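Side-chain contacts in dephospho-CoA kinase (Campylobacter jejuni subsp. jejuni serotype O:2, PDB 4ZO4), which probably catalyses the final step of coenzyme A biosynthesis, the ATP-dependent phosphorylation of the 3'-hydroxyl of dephospho-CoA: residues 19-24 and 134-139; 177-182 and 186-191; 26-31 and 194-199. All coordinates share one frame; numbering follows the deposited sequence.

Contact 1: 19-24 and 134-139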
# COMPACT_ATOMS: atom_id res chain seq x y z
N SER A 19 27.97 6.85 -7.18
CA SER A 19 28.59 7.19 -8.47
C SER A 19 30.10 7.37 -8.32
O SER A 19 30.86 7.11 -9.25
CB SER A 19 27.99 8.47 -9.01
OG SER A 19 28.13 9.49 -8.05
N THR A 20 30.51 7.86 -7.16
CA THR A 20 31.92 7.97 -6.84
C THR A 20 32.56 6.59 -6.70
O THR A 20 33.61 6.34 -7.30
CB THR A 20 32.13 8.78 -5.55
OG1 THR A 20 31.93 10.18 -5.82
CG2 THR A 20 33.53 8.55 -5.00
N PHE A 21 31.93 5.69 -5.93
CA PHE A 21 32.44 4.32 -5.81
C PHE A 21 32.54 3.65 -7.16
O PHE A 21 33.37 2.77 -7.36
CB PHE A 21 31.56 3.45 -4.94
CG PHE A 21 32.08 2.05 -4.78
CD1 PHE A 21 32.72 1.67 -3.62
CD2 PHE A 21 31.93 1.12 -5.78
CE1 PHE A 21 33.21 0.38 -3.47
CE2 PHE A 21 32.40 -0.17 -5.64
CZ PHE A 21 33.04 -0.54 -4.48
N ILE A 22 31.69 4.08 -8.09
CA ILE A 22 31.73 3.57 -9.48
C ILE A 22 32.77 4.26 -10.36
O ILE A 22 33.42 3.60 -11.18
CB ILE A 22 30.32 3.65 -10.11
CG1 ILE A 22 29.40 2.61 -9.44
CG2 ILE A 22 30.39 3.48 -11.63
CD1 ILE A 22 29.76 1.16 -9.73
N GLU A 23 32.94 5.57 -10.19
CA GLU A 23 33.98 6.29 -10.90
C GLU A 23 35.34 5.68 -10.56
O GLU A 23 36.17 5.44 -11.44
CB GLU A 23 33.95 7.77 -10.56
CG GLU A 23 35.20 8.52 -11.00
CD GLU A 23 35.56 8.22 -12.45
OE1 GLU A 23 34.76 8.56 -13.34
OE2 GLU A 23 36.65 7.65 -12.70
N ILE A 24 35.56 5.43 -9.28
CA ILE A 24 36.79 4.81 -8.79
C ILE A 24 36.92 3.34 -9.23
O ILE A 24 38.00 2.88 -9.57
CB ILE A 24 36.88 4.98 -7.25
CG1 ILE A 24 37.09 6.47 -6.91
CG2 ILE A 24 37.97 4.10 -6.65
CD1 ILE A 24 36.60 6.91 -5.54
N ILE A 134 26.89 -3.99 -1.40
CA ILE A 134 27.79 -2.95 -0.87
C ILE A 134 26.97 -1.69 -0.67
O ILE A 134 26.53 -1.05 -1.64
CB ILE A 134 28.93 -2.61 -1.88
CG1 ILE A 134 29.89 -3.78 -2.04
CG2 ILE A 134 29.71 -1.35 -1.46
CD1 ILE A 134 30.97 -3.53 -3.09
N VAL A 135 26.76 -1.31 0.57
CA VAL A 135 26.01 -0.11 0.82
C VAL A 135 26.95 0.98 1.29
O VAL A 135 27.68 0.82 2.28
CB VAL A 135 24.91 -0.32 1.87
CG1 VAL A 135 24.11 0.97 2.04
CG2 VAL A 135 23.98 -1.46 1.47
N ILE A 136 26.91 2.10 0.58
CA ILE A 136 27.57 3.30 1.03
C ILE A 136 26.58 4.13 1.83
O ILE A 136 25.61 4.66 1.29
CB ILE A 136 28.11 4.11 -0.13
CG1 ILE A 136 29.04 3.23 -0.96
CG2 ILE A 136 28.87 5.30 0.42
CD1 ILE A 136 29.25 3.70 -2.38
N TYR A 137 26.89 4.24 3.11
CA TYR A 137 26.01 4.76 4.12
C TYR A 137 26.55 6.08 4.67
O TYR A 137 27.74 6.19 5.00
CB TYR A 137 25.94 3.75 5.25
CG TYR A 137 25.02 4.12 6.38
CD1 TYR A 137 23.76 4.68 6.13
CD2 TYR A 137 25.37 3.84 7.69
CE1 TYR A 137 22.90 4.97 7.16
CE2 TYR A 137 24.51 4.13 8.74
CZ TYR A 137 23.27 4.69 8.46
OH TYR A 137 22.40 5.01 9.47
N THR A 138 25.66 7.08 4.77
CA THR A 138 25.91 8.32 5.49
C THR A 138 24.94 8.50 6.67
O THR A 138 23.82 8.94 6.48
CB THR A 138 25.77 9.50 4.52
OG1 THR A 138 26.48 9.22 3.30
CG2 THR A 138 26.29 10.76 5.16
N PRO A 139 25.35 8.17 7.90
CA PRO A 139 24.42 8.28 9.04
C PRO A 139 23.74 9.63 9.11
O PRO A 139 24.29 10.62 8.65
CB PRO A 139 25.32 8.12 10.27
CG PRO A 139 26.60 7.56 9.78
CD PRO A 139 26.74 7.94 8.34
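Phe21 carries this contact for the helix, and Ile134 and Ile136 answer it from the strand; all three are buried and all are apolar. Along the helix, Ser19 and Thr20 come first. Both are among the residues predicted to bind ATP, and on the first turns of the helix their hydroxyls bond to Cys16 O, that of Thr20 weakly; neither side chain touches the strand. At Phe21, CB is directed toward the strand, and CG lies anti to the backbone N (chi1 -179°), which sets the side chain against the CD1 methyls of both isoleucines. Its two ends meet different partners. Near the root, CB of Phe21 is 3.5 Å from CD1 of Ile136, which also lies 4.1 Å from Phe21 CG. At the far end, CZ of Phe21 touches Ile134 CD1 at 3.9 Å, the two side chains crossing at about a right angle. Both methyls approach the ring obliquely. Ile134 and Ile136, two residues apart on the strand, share one sheet face, and each presents its terminal CD1 at the end of an extended CG1 arm (chi2 176° in Ile134). Ile22 turns instead to Val10 and Phe115. The helix follows the P-loop of a P-loop NTPase fold and packs on strand 132-136 beside strand 7-12, with Phe115 of strand 114-117 edge-to-face against the Phe21 ring and Cys192 and Ile196 of helix 185-200 covering it further.

Contact 2: 177-182 and 186-191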
# COMPACT_ATOMS: atom_id res chain seq x y z
N PHE A 177 28.34 -5.58 3.08
CA PHE A 177 29.45 -4.67 3.29
C PHE A 177 28.97 -3.23 3.30
O PHE A 177 28.40 -2.75 2.32
CB PHE A 177 30.49 -4.85 2.17
CG PHE A 177 30.89 -6.28 1.93
CD1 PHE A 177 31.31 -7.10 2.99
CD2 PHE A 177 30.90 -6.81 0.64
CE1 PHE A 177 31.69 -8.42 2.78
CE2 PHE A 177 31.29 -8.13 0.42
CZ PHE A 177 31.67 -8.94 1.49
N ILE A 178 29.22 -2.55 4.40
CA ILE A 178 28.85 -1.17 4.61
C ILE A 178 30.10 -0.31 4.61
O ILE A 178 30.96 -0.48 5.47
CB ILE A 178 28.16 -0.96 5.99
CG1 ILE A 178 26.93 -1.88 6.12
CG2 ILE A 178 27.75 0.50 6.19
CD1 ILE A 178 26.12 -1.69 7.40
N ILE A 179 30.18 0.62 3.69
CA ILE A 179 31.20 1.65 3.67
C ILE A 179 30.65 2.94 4.24
O ILE A 179 29.86 3.61 3.60
CB ILE A 179 31.62 1.92 2.22
CG1 ILE A 179 32.29 0.66 1.64
CG2 ILE A 179 32.51 3.16 2.11
CD1 ILE A 179 32.72 0.80 0.19
N LYS A 180 31.07 3.28 5.47
CA LYS A 180 30.73 4.56 6.14
C LYS A 180 31.08 5.71 5.20
O LYS A 180 31.73 5.50 4.18
CB LYS A 180 31.52 4.69 7.45
CG LYS A 180 30.72 5.05 8.70
CD LYS A 180 29.50 4.14 8.89
CE LYS A 180 29.41 3.57 10.31
NZ LYS A 180 30.19 2.30 10.44
N ASN A 181 30.63 6.91 5.50
CA ASN A 181 30.83 8.05 4.60
C ASN A 181 30.54 9.33 5.36
O ASN A 181 29.78 10.19 4.90
CB ASN A 181 29.91 7.95 3.38
CG ASN A 181 30.15 9.06 2.37
OD1 ASN A 181 31.22 9.66 2.35
ND2 ASN A 181 29.15 9.33 1.53
N THR A 182 31.14 9.44 6.53
CA THR A 182 30.84 10.51 7.45
C THR A 182 31.82 11.65 7.27
O THR A 182 31.46 12.81 7.49
CB THR A 182 30.91 10.02 8.89
OG1 THR A 182 29.90 9.02 9.09
CG2 THR A 182 30.66 11.17 9.85
N ALA A 186 37.72 13.26 0.34
CA ALA A 186 39.02 12.62 0.11
C ALA A 186 39.09 11.29 0.83
O ALA A 186 39.47 10.27 0.26
CB ALA A 186 40.11 13.55 0.62
N ASP A 187 38.72 11.34 2.10
CA ASP A 187 38.72 10.16 2.95
C ASP A 187 37.75 9.10 2.41
O ASP A 187 38.04 7.91 2.43
CB ASP A 187 38.35 10.57 4.37
CG ASP A 187 38.63 9.51 5.39
OD1 ASP A 187 39.82 9.18 5.55
OD2 ASP A 187 37.67 9.03 6.06
N PHE A 188 36.59 9.53 1.93
CA PHE A 188 35.64 8.58 1.37
C PHE A 188 36.25 7.86 0.18
O PHE A 188 36.15 6.64 0.08
CB PHE A 188 34.34 9.28 0.96
CG PHE A 188 33.45 8.42 0.11
CD1 PHE A 188 33.05 7.16 0.54
CD2 PHE A 188 32.99 8.88 -1.13
CE1 PHE A 188 32.23 6.35 -0.24
CE2 PHE A 188 32.18 8.08 -1.92
CZ PHE A 188 31.80 6.81 -1.47
N ARG A 189 36.90 8.62 -0.71
CA ARG A 189 37.53 8.04 -1.90
C ARG A 189 38.58 6.98 -1.56
O ARG A 189 38.74 6.01 -2.29
CB ARG A 189 38.22 9.10 -2.77
CG ARG A 189 37.39 10.34 -3.09
CD ARG A 189 37.94 11.13 -4.28
NE ARG A 189 37.23 12.40 -4.37
CZ ARG A 189 36.79 12.98 -5.48
NH1 ARG A 189 36.97 12.42 -6.67
NH2 ARG A 189 36.14 14.14 -5.40
N GLN A 190 39.34 7.20 -0.49
CA GLN A 190 40.39 6.26 -0.12
C GLN A 190 39.74 4.93 0.22
O GLN A 190 40.21 3.87 -0.23
CB GLN A 190 41.21 6.76 1.09
CG GLN A 190 42.59 6.12 1.20
CD GLN A 190 43.13 6.10 2.62
OE1 GLN A 190 44.14 6.74 2.94
NE2 GLN A 190 42.45 5.37 3.48
N GLU A 191 38.66 5.02 1.00
CA GLU A 191 37.96 3.84 1.51
C GLU A 191 37.48 2.96 0.36
O GLU A 191 37.59 1.74 0.41
CB GLU A 191 36.80 4.23 2.44
CG GLU A 191 36.04 3.05 3.07
CD GLU A 191 36.91 2.15 3.94
OE1 GLU A 191 37.70 2.69 4.74
OE2 GLU A 191 36.80 0.89 3.84
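The Phe188 ring is approached from two directions by segment 177-182: Asn181 lies over one face, and Ile179 reaches an edge. The fuller overlap is at the amide. Asn181 CG sits 3.9 Å above the ring plane, displaced toward the rim, while Asn181 OD1 comes to 3.4 Å from Phe188 CG. With the amide and ring planes 33° apart, this is a tilted overlap rather than a parallel stack. Asn181 CG is anti to its own backbone N (chi1 -176°), which brings the amide across the ring, and ND2 makes a weak hydrogen bond to Thr138 OG1. At the edge, in the ring plane, Ile179 CG2 is 4.0 Å from Phe188 CE1, and the same methyl touches Glu191 CG at 3.7 Å. The looser side begins here: Glu191 offers this methylene from a chain bent at chi2 (60°) while being partly exposed. Lys180 is exposed too, its long chain leading away from the helix, and its carbonyl O lies obliquely to the ring. Deeper in, Ile179 rests on Ile134 of strand 132-136 and on Phe21 of helix 15-27, and Phe188 meets Ile136 and Thr20. The edge strand 177-179 thus turns through a short loop into helix 185-200, which folds back beside the P-loop helix.

Contact 3: 26-31 and 194-199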
# COMPACT_ATOMS: atom_id res chain seq x y z
N ASN A 26 35.76 1.98 -11.97
CA ASN A 26 36.06 2.00 -13.39
C ASN A 26 37.52 2.29 -13.59
O ASN A 26 38.23 1.56 -14.29
CB ASN A 26 35.26 3.08 -14.12
CG ASN A 26 33.83 2.65 -14.43
OD1 ASN A 26 33.01 3.49 -14.77
ND2 ASN A 26 33.54 1.37 -14.31
N SER A 27 37.98 3.38 -12.98
CA SER A 27 39.36 3.81 -13.16
C SER A 27 40.27 2.65 -12.78
O SER A 27 41.11 2.25 -13.56
CB SER A 27 39.65 5.11 -12.40
OG SER A 27 39.47 4.96 -11.01
N LEU A 28 40.03 2.04 -11.63
CA LEU A 28 40.78 0.82 -11.23
C LEU A 28 40.58 -0.41 -12.15
O LEU A 28 41.16 -1.47 -11.89
CB LEU A 28 40.44 0.45 -9.79
CG LEU A 28 40.86 1.47 -8.71
CD1 LEU A 28 40.69 0.85 -7.33
CD2 LEU A 28 42.29 1.99 -8.88
N GLY A 29 39.76 -0.25 -13.19
CA GLY A 29 39.65 -1.23 -14.27
C GLY A 29 38.60 -2.31 -14.11
O GLY A 29 38.62 -3.30 -14.85
N PHE A 30 37.67 -2.16 -13.17
CA PHE A 30 36.63 -3.18 -12.98
C PHE A 30 35.35 -2.80 -13.71
O PHE A 30 35.04 -1.62 -13.83
CB PHE A 30 36.34 -3.39 -11.51
CG PHE A 30 37.49 -4.01 -10.76
CD1 PHE A 30 37.54 -5.39 -10.57
CD2 PHE A 30 38.51 -3.22 -10.23
CE1 PHE A 30 38.59 -5.97 -9.88
CE2 PHE A 30 39.56 -3.79 -9.54
CZ PHE A 30 39.60 -5.17 -9.36
N LYS A 31 34.64 -3.83 -14.19
CA LYS A 31 33.39 -3.66 -14.97
C LYS A 31 32.18 -3.29 -14.11
O LYS A 31 31.90 -3.95 -13.12
CB LYS A 31 33.03 -4.98 -15.69
CG LYS A 31 34.07 -5.52 -16.67
CD LYS A 31 33.96 -4.86 -18.05
CE LYS A 31 34.49 -5.77 -19.15
NZ LYS A 31 34.17 -5.26 -20.52
N LYS A 194 40.38 0.94 -0.73
CA LYS A 194 40.67 -0.14 0.22
C LYS A 194 39.73 -1.35 0.01
O LYS A 194 40.18 -2.49 -0.02
CB LYS A 194 40.59 0.37 1.66
CG LYS A 194 40.77 -0.69 2.76
CD LYS A 194 40.38 -0.14 4.13
CE LYS A 194 40.25 -1.22 5.20
NZ LYS A 194 39.43 -0.78 6.39
N VAL A 195 38.43 -1.10 -0.16
CA VAL A 195 37.45 -2.18 -0.37
C VAL A 195 37.64 -2.82 -1.74
O VAL A 195 37.73 -4.04 -1.85
CB VAL A 195 35.99 -1.68 -0.21
CG1 VAL A 195 34.99 -2.60 -0.92
CG2 VAL A 195 35.63 -1.58 1.28
N ILE A 196 37.71 -2.01 -2.79
CA ILE A 196 37.90 -2.53 -4.13
C ILE A 196 39.15 -3.38 -4.25
O ILE A 196 39.15 -4.38 -4.95
CB ILE A 196 37.96 -1.42 -5.18
CG1 ILE A 196 36.56 -0.81 -5.36
CG2 ILE A 196 38.44 -1.99 -6.51
CD1 ILE A 196 36.53 0.55 -6.04
N GLN A 197 40.23 -2.95 -3.60
CA GLN A 197 41.42 -3.79 -3.45
C GLN A 197 41.10 -5.10 -2.76
O GLN A 197 41.42 -6.16 -3.27
CB GLN A 197 42.48 -3.07 -2.63
CG GLN A 197 43.23 -1.95 -3.35
CD GLN A 197 44.41 -1.44 -2.53
OE1 GLN A 197 44.27 -0.94 -1.40
NE2 GLN A 197 45.61 -1.57 -3.12
N GLU A 198 40.48 -5.04 -1.58
CA GLU A 198 40.20 -6.25 -0.79
C GLU A 198 39.39 -7.25 -1.59
O GLU A 198 39.58 -8.46 -1.49
CB GLU A 198 39.43 -5.90 0.48
CG GLU A 198 40.24 -5.21 1.57
CD GLU A 198 41.04 -6.18 2.42
OE1 GLU A 198 40.79 -6.21 3.65
OE2 GLU A 198 41.92 -6.90 1.87
N ILE A 199 38.48 -6.72 -2.39
CA ILE A 199 37.76 -7.49 -3.36
C ILE A 199 38.69 -7.97 -4.47
O ILE A 199 38.60 -9.14 -4.87
CB ILE A 199 36.63 -6.63 -3.96
CG1 ILE A 199 35.42 -6.64 -3.02
CG2 ILE A 199 36.23 -7.14 -5.34
CD1 ILE A 199 34.35 -5.64 -3.40
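The ring of Phe30 is met obliquely by one methyl of the C-terminal helix, Ile196 CG2, which is 3.7 Å from Phe30 CE2 and 3.9 Å from Phe30 CD2. The two side chains slide past each other in opposite directions. Lys112 makes a cation-pi contact with the same ring, and its NZ also bonds to Gly29 O. Within the two segments the same methyl also meets Leu28, whose CD1 lies 3.7 Å from Ile196 CG2, so a single branch of Ile196 is shared by two side chains. CG2 is the branch anti to the backbone N of Ile196 (chi1 -71° for CG1), leaving the CG1 arm for Phe21 and Ile24. Leu28 and Phe30 both direct CB at the helix, on either side in sequence of Gly29, whose positive phi (91°) belongs to the Schellman motif ending helix 15-27; Gly29 N bonds to Asn26 O at 2.6 Å. A weak bond spans the turn, from Asn26 ND2 to Phe30 O at 3.4 Å. Across the contact every touching atom is carbon, and no polar pair joins the two segments. The turn that follows helix 15-27 is therefore held against helix 185-200 by apolar packing, without directional bonds, with exposed Leu28 on its solvent side.

From the N terminus, helix 15-27 opens contact 1 at 19-24 and, just beyond, contact 3 at 26-31. Contact 1 closes first, when the chain returns at strand 132-136; contact 3 waits for 194-199, so the two cross. Contact 2 is local, opening at 177-182 and closing after a short turn at 186-191; it follows contact 1 in series and is nested inside the loop closed by contact 3. Neighbouring strands 132-136 and 177-179 join contacts 1 and 2, with a probable hydrogen bond from Val135 N to Phe177 O (2.8 Å). Contacts 1 and 3 share helix 15-27, contacts 2 and 3 helix 185-200. Together they fasten both helices to each other and to the sheet.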